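Local coordinates for protein glycosyltransferase (Streptomyces viridochromogenes, PDB 2IUY) that probably transfers a sugar from a nucleotide-activated donor, as a retaining GT4-family glycosyltransferase, in the biosynthesis of the antibiotic avilamycin A, at residues V9-R14 / G31-V36; L44-E49 / G320-A325; L236-A241 / P267-G272. All blocks are in the same frame, centred on the assembly; numbering follows the deposited sequence.

Contact 1. Residues V9-R14 / G31-V36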
ATOM      1  N   VAL A   9     -11.453   3.202  -9.379  1.00 10.92           N
ATOM      2  CA  VAL A   9     -11.337   1.947 -10.102  1.00 10.90           C
ATOM      3  C   VAL A   9     -10.257   1.183  -9.427  1.00 11.32           C
ATOM      4  O   VAL A   9      -9.075   1.537  -9.510  1.00 11.80           O
ATOM      5  CB  VAL A   9     -11.019   2.105 -11.667  1.00 11.69           C
ATOM      6  CG1 VAL A   9     -11.269   0.777 -12.397  1.00  9.36           C
ATOM      7  CG2 VAL A   9     -11.919   3.176 -12.315  1.00  9.64           C
ATOM      8  N   ASN A  10     -10.679   0.140  -8.715  1.00 11.21           N
ATOM      9  CA  ASN A  10      -9.781  -0.809  -8.098  1.00 10.10           C
ATOM     10  C   ASN A  10      -9.228  -1.687  -9.188  1.00  9.93           C
ATOM     11  O   ASN A  10      -9.865  -1.854 -10.238  1.00  9.06           O
ATOM     12  CB  ASN A  10     -10.574  -1.699  -7.121  1.00  9.49           C
ATOM     13  CG  ASN A  10      -9.713  -2.721  -6.432  1.00  9.07           C
ATOM     14  OD1 ASN A  10      -8.647  -2.391  -5.916  1.00 10.34           O
ATOM     15  ND2 ASN A  10     -10.179  -3.965  -6.381  1.00  7.25           N
ATOM     16  N   ILE A  11      -8.070  -2.281  -8.907  1.00  9.55           N
ATOM     17  CA  ILE A  11      -7.415  -3.260  -9.789  1.00  9.26           C
ATOM     18  C   ILE A  11      -8.247  -4.556  -9.765  1.00  9.95           C
ATOM     19  O   ILE A  11      -8.371  -5.195  -8.702  1.00 11.00           O
ATOM     20  CB  ILE A  11      -5.945  -3.543  -9.337  1.00  8.57           C
ATOM     21  CG1 ILE A  11      -5.262  -4.515 -10.303  1.00 10.43           C
ATOM     22  CG2 ILE A  11      -5.887  -4.125  -7.871  1.00 11.62           C
ATOM     23  CD1 ILE A  11      -3.724  -4.627 -10.093  1.00  8.16           C
ATOM     24  N   PRO A  12      -8.876  -4.917 -10.912  1.00 10.58           N
ATOM     25  CA  PRO A  12      -9.749  -6.133 -10.950  1.00 11.08           C
ATOM     26  C   PRO A  12      -8.955  -7.461 -10.928  1.00 12.28           C
ATOM     27  O   PRO A  12      -8.257  -7.791 -11.889  1.00 11.37           O
ATOM     28  CB  PRO A  12     -10.581  -5.960 -12.249  1.00 11.06           C
ATOM     29  CG  PRO A  12     -10.185  -4.661 -12.848  1.00 12.40           C
ATOM     30  CD  PRO A  12      -8.863  -4.192 -12.199  1.00  9.07           C
ATOM     31  N   LEU A  13      -9.047  -8.192  -9.817  1.00 11.90           N
ATOM     32  CA  LEU A  13      -8.288  -9.385  -9.616  1.00 13.26           C
ATOM     33  C   LEU A  13      -9.171 -10.400  -8.920  1.00 14.27           C
ATOM     34  O   LEU A  13      -9.867 -10.069  -7.973  1.00 12.47           O
ATOM     35  CB  LEU A  13      -7.066  -9.117  -8.698  1.00 13.45           C
ATOM     36  CG  LEU A  13      -5.851  -8.343  -9.254  1.00 14.84           C
ATOM     37  CD1 LEU A  13      -4.732  -8.169  -8.183  1.00 12.91           C
ATOM     38  CD2 LEU A  13      -5.272  -9.062 -10.499  1.00 11.81           C
ATOM     39  N   ARG A  14      -9.087 -11.658  -9.352  1.00 14.82           N
ATOM     40  CA  ARG A  14      -9.879 -12.679  -8.680  1.00 15.38           C
ATOM     41  C   ARG A  14      -9.168 -13.239  -7.486  1.00 14.24           C
ATOM     42  O   ARG A  14      -7.945 -13.233  -7.430  1.00 14.23           O
ATOM     43  CB  ARG A  14     -10.271 -13.787  -9.662  1.00 16.90           C
ATOM     44  CG  ARG A  14     -11.423 -13.319 -10.570  1.00 18.14           C
ATOM     45  CD  ARG A  14     -11.680 -14.341 -11.581  1.00 24.41           C
ATOM     46  NE  ARG A  14     -12.091 -13.719 -12.826  1.00 26.88           N
ATOM     47  CZ  ARG A  14     -13.355 -13.561 -13.192  1.00 25.86           C
ATOM     48  NH1 ARG A  14     -14.328 -13.984 -12.400  1.00 20.77           N
ATOM     49  NH2 ARG A  14     -13.626 -12.987 -14.358  1.00 26.49           N
ATOM     50  N   GLY A  31      -2.311  -5.138  -1.302  1.00 16.52           N
ATOM     51  CA  GLY A  31      -1.945  -3.756  -1.049  1.00 14.23           C
ATOM     52  C   GLY A  31      -2.773  -2.700  -1.730  1.00 12.12           C
ATOM     53  O   GLY A  31      -3.227  -1.820  -1.057  1.00 11.60           O
ATOM     54  N   ILE A  32      -2.963  -2.759  -3.054  1.00 10.41           N
ATOM     55  CA  ILE A  32      -3.770  -1.736  -3.767  1.00 10.03           C
ATOM     56  C   ILE A  32      -5.201  -1.566  -3.239  1.00  9.40           C
ATOM     57  O   ILE A  32      -5.748  -0.442  -3.188  1.00  8.73           O
ATOM     58  CB  ILE A  32      -3.822  -1.956  -5.320  1.00  9.99           C
ATOM     59  CG1 ILE A  32      -2.425  -1.740  -5.936  1.00 11.31           C
ATOM     60  CG2 ILE A  32      -4.898  -1.036  -5.999  1.00 10.48           C
ATOM     61  CD1 ILE A  32      -2.304  -2.233  -7.436  1.00 10.10           C
ATOM     62  N   GLN A  33      -5.788  -2.697  -2.853  1.00  8.65           N
ATOM     63  CA  GLN A  33      -7.161  -2.783  -2.381  1.00  8.23           C
ATOM     64  C   GLN A  33      -7.302  -2.094  -1.026  1.00  8.76           C
ATOM     65  O   GLN A  33      -8.301  -1.453  -0.768  1.00  9.23           O
ATOM     66  CB  GLN A  33      -7.597  -4.248  -2.312  1.00  6.85           C
ATOM     67  CG  GLN A  33      -7.618  -4.938  -3.657  1.00  7.23           C
ATOM     68  CD  GLN A  33      -6.338  -5.764  -3.965  1.00  8.87           C
ATOM     69  OE1 GLN A  33      -5.256  -5.526  -3.408  1.00  7.29           O
ATOM     70  NE2 GLN A  33      -6.475  -6.725  -4.851  1.00  9.07           N
ATOM     71  N   TRP A  34      -6.286  -2.223  -0.177  1.00  9.23           N
ATOM     72  CA  TRP A  34      -6.195  -1.463   1.057  1.00 10.14           C
ATOM     73  C   TRP A  34      -6.051   0.046   0.760  1.00  9.90           C
ATOM     74  O   TRP A  34      -6.716   0.866   1.371  1.00  9.96           O
ATOM     75  CB  TRP A  34      -5.039  -1.976   1.968  1.00 12.21           C
ATOM     76  CG  TRP A  34      -5.539  -3.133   2.829  1.00 12.86           C
ATOM     77  CD1 TRP A  34      -5.178  -4.449   2.749  1.00 13.51           C
ATOM     78  CD2 TRP A  34      -6.558  -3.049   3.828  1.00 14.61           C
ATOM     79  NE1 TRP A  34      -5.924  -5.196   3.650  1.00 16.39           N
ATOM     80  CE2 TRP A  34      -6.767  -4.353   4.331  1.00 15.17           C
ATOM     81  CE3 TRP A  34      -7.298  -1.986   4.371  1.00 17.59           C
ATOM     82  CZ2 TRP A  34      -7.669  -4.616   5.361  1.00 15.36           C
ATOM     83  CZ3 TRP A  34      -8.215  -2.256   5.378  1.00 15.79           C
ATOM     84  CH2 TRP A  34      -8.398  -3.558   5.853  1.00 14.65           C
ATOM     85  N   VAL A  35      -5.219   0.393  -0.204  1.00  8.90           N
ATOM     86  CA  VAL A  35      -5.075   1.825  -0.571  1.00  8.40           C
ATOM     87  C   VAL A  35      -6.433   2.414  -0.913  1.00  7.06           C
ATOM     88  O   VAL A  35      -6.787   3.485  -0.440  1.00  7.54           O
ATOM     89  CB  VAL A  35      -4.073   2.050  -1.722  1.00  7.72           C
ATOM     90  CG1 VAL A  35      -4.015   3.552  -2.124  1.00  7.11           C
ATOM     91  CG2 VAL A  35      -2.666   1.530  -1.315  1.00  9.09           C
ATOM     92  N   VAL A  36      -7.179   1.724  -1.756  1.00  7.08           N
ATOM     93  CA  VAL A  36      -8.469   2.216  -2.272  1.00  5.99           C
ATOM     94  C   VAL A  36      -9.497   2.356  -1.138  1.00  7.55           C
ATOM     95  O   VAL A  36     -10.248   3.300  -1.111  1.00  7.92           O
ATOM     96  CB  VAL A  36      -8.990   1.275  -3.409  1.00  6.72           C
ATOM     97  CG1 VAL A  36     -10.334   1.743  -3.939  1.00  5.29           C
ATOM     98  CG2 VAL A  36      -7.969   1.226  -4.570  1.00  5.39           C
TER

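Contact 2. Residues L44-E49 / G320-A325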
ATOM      1  N   LEU A  44     -15.328   9.974   1.211  1.00  8.66           N
ATOM      2  CA  LEU A  44     -16.625   9.894   1.830  1.00  9.83           C
ATOM      3  C   LEU A  44     -16.721  10.806   3.052  1.00 11.48           C
ATOM      4  O   LEU A  44     -17.753  11.440   3.264  1.00 12.54           O
ATOM      5  CB  LEU A  44     -16.932   8.432   2.208  1.00 10.31           C
ATOM      6  CG  LEU A  44     -17.155   7.419   1.057  1.00 10.79           C
ATOM      7  CD1 LEU A  44     -17.226   5.970   1.635  1.00 10.15           C
ATOM      8  CD2 LEU A  44     -18.413   7.786   0.201  1.00  8.66           C
ATOM      9  N   GLU A  45     -15.667  10.862   3.878  1.00 11.58           N
ATOM     10  CA  GLU A  45     -15.687  11.713   5.064  1.00 12.98           C
ATOM     11  C   GLU A  45     -15.731  13.174   4.643  1.00 13.13           C
ATOM     12  O   GLU A  45     -16.315  14.028   5.341  1.00 13.66           O
ATOM     13  CB  GLU A  45     -14.445  11.489   5.927  1.00 12.80           C
ATOM     14  CG  GLU A  45     -14.707  11.538   7.436  1.00 20.20           C
ATOM     15  CD  GLU A  45     -13.614  10.813   8.226  1.00 25.45           C
ATOM     16  OE1 GLU A  45     -13.516   9.564   8.136  1.00 30.75           O
ATOM     17  OE2 GLU A  45     -12.863  11.488   8.956  1.00 30.15           O
ATOM     18  N   LEU A  46     -15.090  13.470   3.520  1.00 12.34           N
ATOM     19  CA  LEU A  46     -15.132  14.833   2.944  1.00 12.78           C
ATOM     20  C   LEU A  46     -16.439  15.221   2.286  1.00 12.68           C
ATOM     21  O   LEU A  46     -16.575  16.365   1.882  1.00 13.67           O
ATOM     22  CB  LEU A  46     -13.999  15.041   1.936  1.00 11.91           C
ATOM     23  CG  LEU A  46     -12.600  15.033   2.538  1.00 11.30           C
ATOM     24  CD1 LEU A  46     -11.568  14.791   1.475  1.00 11.26           C
ATOM     25  CD2 LEU A  46     -12.296  16.322   3.382  1.00 12.98           C
ATOM     26  N   GLY A  47     -17.369  14.284   2.115  1.00 13.06           N
ATOM     27  CA  GLY A  47     -18.707  14.614   1.589  1.00 12.91           C
ATOM     28  C   GLY A  47     -18.929  14.269   0.124  1.00 12.76           C
ATOM     29  O   GLY A  47     -20.011  14.502  -0.403  1.00 12.35           O
ATOM     30  N   HIS A  48     -17.912  13.678  -0.521  1.00 12.14           N
ATOM     31  CA  HIS A  48     -18.004  13.215  -1.932  1.00 11.12           C
ATOM     32  C   HIS A  48     -18.657  11.866  -2.117  1.00 11.50           C
ATOM     33  O   HIS A  48     -18.693  11.047  -1.191  1.00 10.49           O
ATOM     34  CB  HIS A  48     -16.618  13.256  -2.581  1.00 11.61           C
ATOM     35  CG  HIS A  48     -15.966  14.596  -2.410  1.00 13.01           C
ATOM     36  ND1 HIS A  48     -16.440  15.720  -3.035  1.00 10.57           N
ATOM     37  CD2 HIS A  48     -14.985  15.015  -1.577  1.00 13.15           C
ATOM     38  CE1 HIS A  48     -15.718  16.763  -2.671  1.00 14.15           C
ATOM     39  NE2 HIS A  48     -14.834  16.364  -1.780  1.00 13.18           N
ATOM     40  N   GLU A  49     -19.242  11.657  -3.299  1.00 10.84           N
ATOM     41  CA  GLU A  49     -19.921  10.430  -3.564  1.00 12.15           C
ATOM     42  C   GLU A  49     -18.935   9.472  -4.273  1.00 11.99           C
ATOM     43  O   GLU A  49     -18.220   9.889  -5.141  1.00 12.36           O
ATOM     44  CB  GLU A  49     -21.181  10.715  -4.390  1.00 11.95           C
ATOM     45  CG  GLU A  49     -22.254   9.723  -4.171  1.00 17.29           C
ATOM     46  CD  GLU A  49     -23.467   9.937  -5.045  1.00 22.37           C
ATOM     47  OE1 GLU A  49     -23.623  11.074  -5.571  1.00 23.59           O
ATOM     48  OE2 GLU A  49     -24.235   8.944  -5.203  1.00 22.18           O
ATOM     49  N   GLY A 320      -2.595  10.610   6.948  1.00  6.45           N
ATOM     50  CA  GLY A 320      -3.999  10.434   7.376  1.00  6.55           C
ATOM     51  C   GLY A 320      -4.964  10.429   6.196  1.00  7.22           C
ATOM     52  O   GLY A 320      -4.799  11.211   5.250  1.00  6.68           O
ATOM     53  N   HIS A 321      -5.979   9.570   6.245  1.00  7.20           N
ATOM     54  CA  HIS A 321      -6.917   9.467   5.111  1.00  8.41           C
ATOM     55  C   HIS A 321      -7.547  10.766   4.603  1.00  9.66           C
ATOM     56  O   HIS A 321      -7.756  10.910   3.390  1.00  9.68           O
ATOM     57  CB  HIS A 321      -7.991   8.393   5.354  1.00  8.71           C
ATOM     58  CG  HIS A 321      -9.021   8.757   6.389  1.00  8.94           C
ATOM     59  ND1 HIS A 321      -8.696   9.122   7.681  1.00  8.06           N
ATOM     60  CD2 HIS A 321     -10.372   8.756   6.330  1.00  8.01           C
ATOM     61  CE1 HIS A 321      -9.801   9.355   8.363  1.00  8.98           C
ATOM     62  NE2 HIS A 321     -10.830   9.136   7.567  1.00 10.25           N
ATOM     63  N   VAL A 322      -7.868  11.693   5.514  1.00 10.12           N
ATOM     64  CA  VAL A 322      -8.596  12.920   5.145  1.00 10.63           C
ATOM     65  C   VAL A 322      -7.639  13.916   4.516  1.00 10.39           C
ATOM     66  O   VAL A 322      -7.984  14.577   3.515  1.00  9.94           O
ATOM     67  CB  VAL A 322      -9.385  13.550   6.394  1.00  9.92           C
ATOM     68  CG1 VAL A 322      -9.855  14.980   6.122  1.00 11.03           C
ATOM     69  CG2 VAL A 322     -10.589  12.673   6.798  1.00  8.17           C
ATOM     70  N   THR A 323      -6.442  14.023   5.096  1.00 10.62           N
ATOM     71  CA  THR A 323      -5.391  14.855   4.515  1.00 12.44           C
ATOM     72  C   THR A 323      -5.011  14.419   3.089  1.00 11.04           C
ATOM     73  O   THR A 323      -4.834  15.261   2.215  1.00  9.93           O
ATOM     74  CB  THR A 323      -4.078  15.045   5.414  1.00 12.93           C
ATOM     75  OG1 THR A 323      -3.252  16.061   4.810  1.00 17.05           O
ATOM     76  CG2 THR A 323      -3.209  13.831   5.414  1.00 15.34           C
ATOM     77  N   ILE A 324      -4.854  13.112   2.891  1.00 10.48           N
ATOM     78  CA  ILE A 324      -4.509  12.564   1.574  1.00  9.72           C
ATOM     79  C   ILE A 324      -5.684  12.664   0.604  1.00  9.00           C
ATOM     80  O   ILE A 324      -5.502  13.046  -0.533  1.00  8.16           O
ATOM     81  CB  ILE A 324      -4.089  11.092   1.669  1.00  9.73           C
ATOM     82  CG1 ILE A 324      -2.801  10.973   2.506  1.00 10.22           C
ATOM     83  CG2 ILE A 324      -3.917  10.461   0.228  1.00  8.00           C
ATOM     84  CD1 ILE A 324      -1.651  11.905   2.012  1.00  8.57           C
ATOM     85  N   ALA A 325      -6.891  12.346   1.074  1.00  8.49           N
ATOM     86  CA  ALA A 325      -8.066  12.536   0.228  1.00  9.05           C
ATOM     87  C   ALA A 325      -8.215  13.990  -0.245  1.00  9.26           C
ATOM     88  O   ALA A 325      -8.589  14.229  -1.375  1.00  8.24           O
ATOM     89  CB  ALA A 325      -9.346  12.038   0.919  1.00  8.52           C
TER

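Contact 3. Residues L236-A241 / P267-G272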
ATOM      1  N   LEU A 236       9.357  -4.884   9.529  1.00  9.03           N
ATOM      2  CA  LEU A 236      10.539  -4.867   8.687  1.00  8.25           C
ATOM      3  C   LEU A 236      10.053  -4.779   7.237  1.00  8.79           C
ATOM      4  O   LEU A 236       9.352  -5.680   6.722  1.00  8.96           O
ATOM      5  CB  LEU A 236      11.354  -6.151   8.913  1.00  8.75           C
ATOM      6  CG  LEU A 236      11.741  -6.551  10.350  1.00  9.63           C
ATOM      7  CD1 LEU A 236      12.764  -7.764  10.338  1.00  8.37           C
ATOM      8  CD2 LEU A 236      12.331  -5.375  11.166  1.00  8.62           C
ATOM      9  N   ALA A 237      10.380  -3.663   6.604  1.00  8.75           N
ATOM     10  CA  ALA A 237      10.027  -3.419   5.196  1.00  8.45           C
ATOM     11  C   ALA A 237      11.334  -3.360   4.425  1.00  7.79           C
ATOM     12  O   ALA A 237      11.990  -2.324   4.372  1.00  7.70           O
ATOM     13  CB  ALA A 237       9.259  -2.092   5.078  1.00  8.54           C
HETATM   14  N   MSE A 238      11.721  -4.488   3.832  1.00  8.48           N
HETATM   15  CA  MSE A 238      13.128  -4.703   3.416  1.00  8.72           C
HETATM   16  C   MSE A 238      13.281  -4.892   1.932  1.00  8.51           C
HETATM   17  O   MSE A 238      14.100  -5.684   1.502  1.00  9.01           O
HETATM   18  CB  MSE A 238      13.686  -5.941   4.137  1.00  9.64           C
HETATM   19  CG  MSE A 238      13.539  -5.920   5.665  1.00  9.82           C
HETATM   20 SE   MSE A 238      14.517  -4.525   6.536  1.00 14.29          SE
HETATM   21  CE  MSE A 238      16.342  -5.304   6.349  1.00 12.82           C
ATOM     22  N   SER A 239      12.512  -4.127   1.158  1.00  8.51           N
ATOM     23  CA  SER A 239      12.516  -4.223  -0.284  1.00  8.48           C
ATOM     24  C   SER A 239      13.955  -4.068  -0.769  1.00  8.20           C
ATOM     25  O   SER A 239      14.722  -3.292  -0.200  1.00  7.10           O
ATOM     26  CB  SER A 239      11.560  -3.206  -0.922  1.00  7.56           C
ATOM     27  OG  SER A 239      10.208  -3.487  -0.568  1.00  8.75           O
ATOM     28  N   GLN A 240      14.312  -4.856  -1.784  1.00  8.81           N
ATOM     29  CA  GLN A 240      15.686  -4.959  -2.256  1.00  8.71           C
ATOM     30  C   GLN A 240      15.785  -4.454  -3.682  1.00  9.46           C
ATOM     31  O   GLN A 240      14.865  -4.591  -4.485  1.00  9.59           O
ATOM     32  CB  GLN A 240      16.188  -6.424  -2.172  1.00  9.37           C
ATOM     33  CG  GLN A 240      16.226  -7.016  -0.740  1.00  9.49           C
ATOM     34  CD  GLN A 240      17.248  -6.344   0.182  1.00 11.41           C
ATOM     35  OE1 GLN A 240      18.440  -6.279  -0.128  1.00 12.18           O
ATOM     36  NE2 GLN A 240      16.786  -5.889   1.354  1.00  9.97           N
ATOM     37  N   ALA A 241      16.904  -3.831  -4.010  1.00 11.22           N
ATOM     38  CA  ALA A 241      17.079  -3.347  -5.371  1.00 11.78           C
ATOM     39  C   ALA A 241      17.582  -4.477  -6.295  1.00 12.44           C
ATOM     40  O   ALA A 241      18.779  -4.641  -6.564  1.00 13.90           O
ATOM     41  CB  ALA A 241      17.970  -2.103  -5.402  1.00 12.02           C
ATOM     42  N   PRO A 267       6.676   0.861  15.002  1.00  8.07           N
ATOM     43  CA  PRO A 267       7.754   1.501  14.252  1.00  8.75           C
ATOM     44  C   PRO A 267       8.259   0.545  13.157  1.00  8.92           C
ATOM     45  O   PRO A 267       7.895  -0.639  13.135  1.00  8.95           O
ATOM     46  CB  PRO A 267       8.817   1.769  15.338  1.00  7.64           C
ATOM     47  CG  PRO A 267       8.655   0.556  16.286  1.00  8.33           C
ATOM     48  CD  PRO A 267       7.140   0.308  16.305  1.00  8.73           C
ATOM     49  N   VAL A 268       9.110   1.055  12.279  1.00 10.26           N
ATOM     50  CA  VAL A 268       9.474   0.331  11.071  1.00 10.24           C
ATOM     51  C   VAL A 268      10.968   0.366  10.911  1.00 10.62           C
ATOM     52  O   VAL A 268      11.571   1.400  11.022  1.00 11.67           O
ATOM     53  CB  VAL A 268       8.767   0.936   9.806  1.00  9.66           C
ATOM     54  CG1 VAL A 268       9.158   0.161   8.532  1.00 11.36           C
ATOM     55  CG2 VAL A 268       7.246   0.910   9.994  1.00  7.28           C
ATOM     56  N   VAL A 269      11.571  -0.786  10.677  1.00 11.39           N
ATOM     57  CA  VAL A 269      12.921  -0.819  10.112  1.00 10.92           C
ATOM     58  C   VAL A 269      12.791  -1.127   8.616  1.00 10.74           C
ATOM     59  O   VAL A 269      12.153  -2.086   8.262  1.00 11.00           O
ATOM     60  CB  VAL A 269      13.782  -1.929  10.764  1.00 11.12           C
ATOM     61  CG1 VAL A 269      15.153  -2.072  10.008  1.00  8.88           C
ATOM     62  CG2 VAL A 269      13.947  -1.664  12.231  1.00  9.76           C
ATOM     63  N   GLY A 270      13.389  -0.319   7.751  1.00 10.20           N
ATOM     64  CA  GLY A 270      13.395  -0.645   6.343  1.00 10.00           C
ATOM     65  C   GLY A 270      14.734  -0.356   5.654  1.00 10.09           C
ATOM     66  O   GLY A 270      15.623   0.249   6.222  1.00  9.17           O
ATOM     67  N   THR A 271      14.849  -0.804   4.421  1.00  9.10           N
ATOM     68  CA  THR A 271      15.900  -0.364   3.533  1.00 10.49           C
ATOM     69  C   THR A 271      15.535   1.034   3.001  1.00 10.71           C
ATOM     70  O   THR A 271      14.506   1.586   3.403  1.00 10.15           O
ATOM     71  CB  THR A 271      16.034  -1.326   2.361  1.00  9.90           C
ATOM     72  OG1 THR A 271      14.783  -1.336   1.648  1.00  8.90           O
ATOM     73  CG2 THR A 271      16.376  -2.739   2.874  1.00  9.03           C
ATOM     74  N   GLY A 272      16.404   1.601   2.159  1.00  9.79           N
ATOM     75  CA  GLY A 272      16.149   2.871   1.505  1.00  9.88           C
ATOM     76  C   GLY A 272      15.588   2.710   0.100  1.00 11.11           C
ATOM     77  O   GLY A 272      15.554   3.670  -0.681  1.00 11.72           O
TER

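Contact 1. Residues V9-R14 / G31-V36
I11 lies against I32 in the first turn of helix 31-45, the two side chains crossing at about a right angle. Its CG1 is anti to the backbone N (chi1 -177°), which leaves CG2 wedged between the backbone N and the carbonyl carbon, the methyl that meets the helix: I11 CG2 sits 3.7 Å from I32 CG2. Further out the branch tips touch as well, I11 CD1 lying 3.8 Å from I32 CD1. A beta-branched residue suits both places, since it offers two separate points of touch from one rigid stem, and F113 of a loop packs on I32 in addition.

Next to this apolar pair, N10 reaches the helix with its amide, carried there by CG anti to the backbone N. N10 OD1 rests 3.6 Å from Q33 CG and 3.9 Å from V36 CG2, with I32 CG2 just beyond, so the carbonyl oxygen looks onto a patch of aliphatic carbon. The other end of the amide is held, because N10 ND2 donates to G54 O, which fixes the rotation of the group. Q33 bends at chi2, so that its side chain comes near I11 and L13 and lies close to G30, one of the residues seen to bind UDP.

No hydrogen bond links 9-14 to 31-36. The contact is one of van der Waals packing, and N10 OD1, buried against carbon with no polar partner in the model, probably costs some stability; the ND2 bond orients the amide but does not satisfy its oxygen.

Contact 2. Residues L44-E49 / G320-A325
The last turn of helix 31-45 meets the first turn of helix 321-336 with L46 and V322 as the nearest backbone pair, their CA atoms 7.2 Å apart. Each side is shaped by a glycine: G47 takes a positive phi (102°) and closes a Schellman motif, a conformation easily tolerated without a CB, while G320 is both the break after helix 308-319 and the N-cap of the helix that follows.

The polar link joins E45 and H321. The glutamate chain is extended beyond CG, and H321 NE2 donates to E45 OE1 over 2.8 Å in an almost straight bond (173°). The oxygen lies in the plane of the imidazole, at the ring edge, yet it is approached from above its own carboxylate plane, the two flat groups being turned 70° apart. With its CG in the crowded position between backbone N and carbonyl carbon, H321 swings its ring back beside V322, whose CG2 lies over the rim of one ring face. V322 CG2 also touches E45 OE2 at 3.4 Å, so this methyl backs both partners of the bond. R62 adds a long, weak ion pair to E45 OE1. D41 and D148 pack against H321, and so acidic a setting would tend to raise its pKa.

The apolar half belongs to L46, whose two methyls meet residues three apart on the helix: L46 CD1 reaches A325 CB at 3.6 Å and L46 CD2 reaches V322 CG1 at 3.9 Å. The small alanine lets the leucine come in close.

Such packing of a C-terminal helix on the N-terminal Rossmann-like domain, after the chain has crossed back from the second domain, is characteristic of the GT-B fold.

Contact 3. Residues L236-A241 / P267-G272
Backbone hydrogen bonds come first, joining neighbouring parallel strands. A237 N donates to V269 O over 2.9 Å, in the carbonyl plane, and T271 N returns to A237 O over a longer 3.2 Å and at a more bent angle of 144°. A237 thus bonds through both its N and its O, flanking G270. With no side chain, G270 lets the carbonyl come close: its CA lies only 2.9 Å from A237 O.

Side-chain hydrogen bonds follow further along the chain. T271 has OG1 in the crowded position between backbone N and carbonyl carbon (chi1 61°), and from there it donates to a lone pair of S239 O at 2.7 Å. Q240 folds back at chi2 so that its NE2 donates to M238 O at 2.7 Å, from above the carbonyl plane, while its OE1 accepts from G290 N. The S239 hydroxyl is bonded to E252.

Apolar contacts lie on both faces. L236 and V269 run side by side, L236 CD2 meeting V269 CB at 3.8 Å, against A180 and F183 of helix 177-187. On the other side the small A237 leaves room for V268 CG1 and for V257 of helix 256-263. M238, a selenomethionine bent at chi2 and chi3, puts its SE 3.8 Å from V269 O and against G270 CA.

With every touching residue buried, backbone and T271 hydroxyl bonds tie 236-241 to 267-272 as neighbours in a beta-alpha-beta unit. This is consistent with a firmly held backbone beside the UDP site, since S239 lies close to K175 and A237 to V257, both seen to bind UDP.

How the contacts relate
From the N terminus, the chain leaves strand 5-9 and first meets itself at contact 1, which closes the loop leading into helix 31-45. That same helix runs on to contact 2, about 18 Å away between centres, so the two are in series on one element of the N-terminal domain. Contact 2 then closes a loop of 270 residues holding most of the protein. Nested within it is contact 3, which closes a beta-alpha-beta unit of the second parallel sheet. None of the loops cross. Contacts 1 and 3 each lie within one domain, while contact 2 brings the C-terminal helix back onto the N-terminal domain, opposite contact 3 about the chain's centre.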